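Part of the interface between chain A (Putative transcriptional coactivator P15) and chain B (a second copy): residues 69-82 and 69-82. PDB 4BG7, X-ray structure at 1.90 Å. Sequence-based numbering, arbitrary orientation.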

# COMPACT_ATOMS: atom_id res chain seq x y z
N THR A 69 -0.05 -8.78 8.24
CA THR A 69 0.10 -7.47 7.61
C THR A 69 -1.09 -7.15 6.71
O THR A 69 -1.55 -5.98 6.65
N THR A 70 -1.59 -8.14 6.00
CA THR A 70 -2.72 -7.90 5.12
C THR A 70 -3.96 -7.59 5.91
O THR A 70 -4.66 -6.63 5.57
N SER A 71 -4.22 -8.36 6.99
CA SER A 71 -5.35 -8.10 7.90
C SER A 71 -5.19 -6.72 8.57
O SER A 71 -6.15 -5.95 8.66
N GLN A 72 -3.99 -6.36 8.97
CA GLN A 72 -3.81 -5.01 9.57
C GLN A 72 -4.07 -3.90 8.54
O GLN A 72 -4.62 -2.87 8.84
N LEU A 73 -3.60 -4.09 7.32
CA LEU A 73 -3.84 -3.06 6.29
C LEU A 73 -5.34 -2.94 5.96
O LEU A 73 -5.89 -1.83 5.95
N PHE A 74 -6.00 -4.07 5.80
CA PHE A 74 -7.45 -4.11 5.47
C PHE A 74 -8.19 -3.39 6.59
O PHE A 74 -9.01 -2.48 6.36
N TYR A 75 -7.82 -3.74 7.82
CA TYR A 75 -8.41 -3.04 8.99
C TYR A 75 -8.14 -1.51 9.00
O TYR A 75 -9.12 -0.65 9.18
N ALA A 76 -6.86 -1.14 8.84
CA ALA A 76 -6.46 0.29 9.00
C ALA A 76 -7.05 1.13 7.91
O ALA A 76 -7.59 2.26 8.19
N PHE A 77 -7.01 0.57 6.69
CA PHE A 77 -7.53 1.26 5.52
C PHE A 77 -9.06 1.41 5.57
O PHE A 77 -9.63 2.51 5.34
N THR A 78 -9.76 0.35 5.92
CA THR A 78 -11.21 0.47 6.07
C THR A 78 -11.57 1.34 7.26
O THR A 78 -12.58 1.98 7.22
N GLN A 79 -10.74 1.40 8.28
CA GLN A 79 -11.02 2.26 9.41
C GLN A 79 -10.92 3.75 9.04
O GLN A 79 -11.72 4.58 9.49
N ILE A 80 -9.87 4.09 8.30
CA ILE A 80 -9.63 5.46 7.91
C ILE A 80 -10.80 5.86 7.04
O ILE A 80 -11.35 6.99 7.18
N LEU A 81 -11.22 4.98 6.14
CA LEU A 81 -12.33 5.29 5.27
C LEU A 81 -13.64 5.49 6.04
O LEU A 81 -14.44 6.39 5.69
N SER A 82 -13.88 4.65 7.05
CA SER A 82 -15.08 4.80 7.93
C SER A 82 -15.12 6.11 8.66
O SER A 82 -16.13 6.79 8.67
N THR B 69 -8.64 7.66 -5.88
CA THR B 69 -7.34 7.04 -5.54
C THR B 69 -7.58 5.87 -4.55
O THR B 69 -7.03 4.77 -4.71
N THR B 70 -8.48 6.09 -3.58
CA THR B 70 -8.74 5.10 -2.53
C THR B 70 -9.46 3.93 -3.09
O THR B 70 -9.17 2.82 -2.74
N SER B 71 -10.35 4.15 -4.07
CA SER B 71 -11.08 3.06 -4.71
C SER B 71 -10.23 2.15 -5.59
O SER B 71 -10.47 0.91 -5.67
N GLN B 72 -9.29 2.80 -6.28
CA GLN B 72 -8.29 2.11 -7.07
C GLN B 72 -7.46 1.18 -6.17
O GLN B 72 -7.30 0.00 -6.48
N LEU B 73 -6.97 1.70 -5.07
CA LEU B 73 -6.19 0.92 -4.15
C LEU B 73 -6.98 -0.20 -3.50
O LEU B 73 -6.53 -1.38 -3.43
N PHE B 74 -8.21 0.11 -3.07
CA PHE B 74 -9.07 -0.96 -2.52
C PHE B 74 -9.36 -2.12 -3.50
O PHE B 74 -9.33 -3.28 -3.15
N TYR B 75 -9.67 -1.79 -4.73
CA TYR B 75 -9.84 -2.78 -5.78
C TYR B 75 -8.56 -3.65 -5.99
O TYR B 75 -8.63 -4.85 -6.10
N ALA B 76 -7.41 -2.99 -6.01
CA ALA B 76 -6.17 -3.72 -6.39
C ALA B 76 -5.81 -4.65 -5.23
O ALA B 76 -5.55 -5.84 -5.45
N PHE B 77 -5.84 -4.10 -4.01
CA PHE B 77 -5.51 -4.85 -2.81
C PHE B 77 -6.44 -6.06 -2.69
O PHE B 77 -6.03 -7.19 -2.48
N THR B 78 -7.74 -5.83 -2.82
CA THR B 78 -8.73 -6.92 -2.83
C THR B 78 -8.50 -7.99 -3.90
O THR B 78 -8.71 -9.16 -3.67
N GLN B 79 -8.11 -7.58 -5.10
CA GLN B 79 -7.74 -8.56 -6.14
C GLN B 79 -6.56 -9.48 -5.75
O GLN B 79 -6.60 -10.72 -5.98
N ILE B 80 -5.50 -8.86 -5.19
CA ILE B 80 -4.32 -9.65 -4.81
C ILE B 80 -4.64 -10.66 -3.76
O ILE B 80 -4.26 -11.83 -3.88
N LEU B 81 -5.43 -10.27 -2.76
CA LEU B 81 -5.88 -11.17 -1.74
C LEU B 81 -6.76 -12.28 -2.34
O LEU B 81 -6.63 -13.43 -1.96
N SER B 82 -7.63 -11.95 -3.29
CA SER B 82 -8.47 -12.98 -3.90
C SER B 82 -7.63 -14.02 -4.68
O SER B 82 -7.84 -15.22 -4.53

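Two copies of the same helix run nearly antiparallel, their N-to-C directions 155° apart and their axes 11.9 Å from each other at closest approach. That spacing is wide for a helix pair, and phenylalanine rings fill it. The register pairs Thr70 of each chain with Leu81 of the other, and Phe74 with Phe77. Thr70, Leu73, Phe74, Phe77 and Leu81 make contacts from both chains, with Thr78(A) added on one side; the spacing 70, 73/74, 77, 81 keeps one face of the helix turned to its partner.

Along chain B, Thr69(B) lies off this face, and the contact opens with Thr70(B), whose CA-to-CB bond points toward chain A. Its chi1 is p. Thr70(B) CG2 is 4.0 Å from Leu81(A) CD2, and Thr70(B) CB is 4.2 Å from Phe77(A) CZ; OG1 is hydrogen-bonded elsewhere in the structure. The backbone contributes as well: Thr70(B) O lies 3.5 Å from CZ of Phe77(A), near the plane of that ring and at its edge. The same carbonyl accepts the helical hydrogen bond from Phe74(B) N, so the aromatic edge meets an oxygen that already has a partner.

Ser71(B) points away and Gln72(B) is out of reach. Leu73(B), chi1 t and chi2 p, points toward chain A and lays CD2 over one face of the Phe77(A) ring, 4.1 Å from its CZ.

Phe74(B) leaves its helix sideways, with chi1 t at -163°, and its ring reaches across to several neighbours. CD1 sits 3.7 Å from CE2 of Phe77(A), which approaches the edge of the Phe74(B) ring; CE1 is 3.8 Å from CG2 of Thr78(A). The two Phe74 rings meet obliquely, CZ of Phe74(B) 4.0 Å from CZ of Phe74(A), with planes at 55° and centroids 5.7 Å apart.

Tyr75(B) and Ala76(B) are out of reach. Phe77(B), chi1 t at -179°, is the chain B residue most covered by the other helix. Leu73(A) CD2 lies over one face of its ring in a CH-pi contact, 3.9 Å from the ring centroid and 16° off the normal. At the ring edge, CZ of Phe77(B) lies 3.5 Å from Thr70(A) O and CE2 lies 3.8 Å from Phe74(A) N.

Thr78(B) breaks the symmetry. Its chi1 is m, whereas Thr78(A) is p, and its nearest side-chain approach is OG1 to Phe74(A) CE2, 4.7 Å. In both rotamers OG1 donates to the Phe74 carbonyl of its own chain: Thr78(B) OG1 is 2.8 Å from Phe74(B) O. Gln79(B) is out of reach, and Ile80(B) stops short of contact.

Leu81(B), m then t, closes the walk. CD2 packs 3.8 Å from CG2 of Thr70(A), and CD1 lies 4.3 Å from CD2 of Phe74(A).

No hydrogen bond crosses between the stretches. The rule is apolar packing: aromatic rings at the centre, a threonine methyl against leucine at each end, and the threonine hydroxyls at the contact hydrogen-bonded within their own helix or elsewhere in the structure.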

# COMPACT_ATOMS: atom_id res chain seq x y z
CB THR A 69 1.43 -7.31 6.84
OG1 THR A 69 1.46 -8.28 5.80
CG2 THR A 69 2.63 -7.50 7.77
CB THR A 70 -2.92 -9.03 4.14
OG1 THR A 70 -3.10 -10.27 4.84
CG2 THR A 70 -1.73 -9.14 3.14
CB SER A 71 -5.42 -9.19 8.98
OG SER A 71 -5.67 -10.40 8.33
CB GLN A 72 -2.44 -4.87 10.13
CG GLN A 72 -2.11 -3.54 10.79
CD GLN A 72 -3.02 -3.20 11.97
OE1 GLN A 72 -3.70 -4.07 12.50
NE2 GLN A 72 -2.97 -1.92 12.43
CB LEU A 73 -3.00 -3.35 5.03
CG LEU A 73 -3.21 -2.44 3.82
CD1 LEU A 73 -3.08 -0.96 4.20
CD2 LEU A 73 -2.25 -2.84 2.66
CB PHE A 74 -7.96 -5.57 5.36
CG PHE A 74 -9.32 -5.71 4.71
CD1 PHE A 74 -10.48 -5.45 5.42
CD2 PHE A 74 -9.43 -6.12 3.38
CE1 PHE A 74 -11.70 -5.56 4.82
CE2 PHE A 74 -10.68 -6.24 2.74
CZ PHE A 74 -11.81 -5.96 3.48
CB TYR A 75 -7.97 -3.74 10.27
CG TYR A 75 -8.03 -2.88 11.50
CD1 TYR A 75 -9.23 -2.62 12.12
CD2 TYR A 75 -6.91 -2.19 11.93
CE1 TYR A 75 -9.28 -1.80 13.24
CE2 TYR A 75 -6.94 -1.39 13.01
CZ TYR A 75 -8.13 -1.21 13.69
OH TYR A 75 -8.12 -0.38 14.77
CB ALA A 76 -4.91 0.51 9.09
CB PHE A 77 -7.07 0.50 4.28
CG PHE A 77 -7.42 1.16 2.95
CD1 PHE A 77 -7.29 2.50 2.75
CD2 PHE A 77 -7.81 0.39 1.91
CE1 PHE A 77 -7.57 3.06 1.52
CE2 PHE A 77 -8.04 0.95 0.66
CZ PHE A 77 -7.95 2.28 0.49
CB THR A 78 -11.97 -0.88 6.15
OG1 THR A 78 -11.46 -1.67 7.19
CG2 THR A 78 -11.87 -1.62 4.86
CB GLN A 79 -10.09 2.01 10.57
CG GLN A 79 -10.28 2.99 11.71
CD GLN A 79 -9.73 2.51 13.01
OE1 GLN A 79 -10.09 1.42 13.48
NE2 GLN A 79 -8.82 3.31 13.60
CB ILE A 80 -8.22 5.65 7.21
CG1 ILE A 80 -7.12 5.62 8.28
CG2 ILE A 80 -8.22 6.96 6.40
CD1 ILE A 80 -5.70 5.52 7.77
CB LEU A 81 -12.51 4.29 4.15
CG LEU A 81 -11.30 4.20 3.14
CD1 LEU A 81 -11.58 3.03 2.21
CD2 LEU A 81 -11.10 5.50 2.36
CB SER A 82 -15.07 3.68 8.99
OG SER A 82 -15.33 2.49 8.27
CB THR B 69 -6.30 8.08 -5.03
OG1 THR B 69 -6.83 8.92 -3.99
CG2 THR B 69 -5.74 9.01 -6.17
CB THR B 70 -9.55 5.67 -1.37
OG1 THR B 70 -10.77 6.19 -1.87
CG2 THR B 70 -8.73 6.74 -0.56
CB SER B 71 -12.20 3.59 -5.58
OG SER B 71 -13.14 4.26 -4.74
CB GLN B 72 -7.41 3.15 -7.78
CG GLN B 72 -6.44 2.57 -8.80
CD GLN B 72 -7.12 1.83 -9.93
OE1 GLN B 72 -8.25 2.17 -10.28
NE2 GLN B 72 -6.43 0.79 -10.50
CB LEU B 73 -5.57 1.84 -3.10
CG LEU B 73 -4.69 1.14 -2.03
CD1 LEU B 73 -3.53 0.34 -2.65
CD2 LEU B 73 -4.20 2.19 -1.04
CB PHE B 74 -10.41 -0.39 -1.91
CG PHE B 74 -11.12 -1.38 -0.99
CD1 PHE B 74 -10.69 -1.57 0.31
CD2 PHE B 74 -12.21 -2.12 -1.43
CE1 PHE B 74 -11.33 -2.46 1.15
CE2 PHE B 74 -12.86 -3.01 -0.58
CZ PHE B 74 -12.41 -3.18 0.71
CB TYR B 75 -10.16 -2.03 -7.10
CG TYR B 75 -9.69 -2.76 -8.32
CD1 TYR B 75 -10.28 -3.93 -8.64
CD2 TYR B 75 -8.60 -2.29 -9.11
CE1 TYR B 75 -9.86 -4.66 -9.75
CE2 TYR B 75 -8.18 -3.03 -10.23
CZ TYR B 75 -8.85 -4.21 -10.51
OH TYR B 75 -8.55 -5.05 -11.58
CB ALA B 76 -5.10 -2.73 -6.70
CB PHE B 77 -5.55 -3.92 -1.60
CG PHE B 77 -5.20 -4.57 -0.29
CD1 PHE B 77 -4.08 -5.43 -0.19
CD2 PHE B 77 -5.98 -4.32 0.87
CE1 PHE B 77 -3.76 -6.03 1.02
CE2 PHE B 77 -5.66 -4.94 2.07
CZ PHE B 77 -4.54 -5.79 2.15
CB THR B 78 -10.16 -6.30 -3.07
OG1 THR B 78 -10.50 -5.53 -1.91
CG2 THR B 78 -11.14 -7.35 -3.33
CB GLN B 79 -7.30 -7.86 -7.40
CG GLN B 79 -7.47 -8.72 -8.65
CD GLN B 79 -8.65 -8.18 -9.41
OE1 GLN B 79 -9.81 -8.21 -8.92
NE2 GLN B 79 -8.36 -7.56 -10.56
CB ILE B 80 -3.00 -8.82 -4.52
CG1 ILE B 80 -3.02 -8.09 -3.19
CG2 ILE B 80 -2.63 -7.84 -5.68
CD1 ILE B 80 -1.73 -7.32 -2.83
CB LEU B 81 -6.66 -10.42 -0.64
CG LEU B 81 -5.94 -9.35 0.16
CD1 LEU B 81 -6.86 -8.71 1.16
CD2 LEU B 81 -4.69 -9.96 0.86
CB SER B 82 -9.52 -12.37 -4.84
OG SER B 82 -10.45 -11.61 -4.09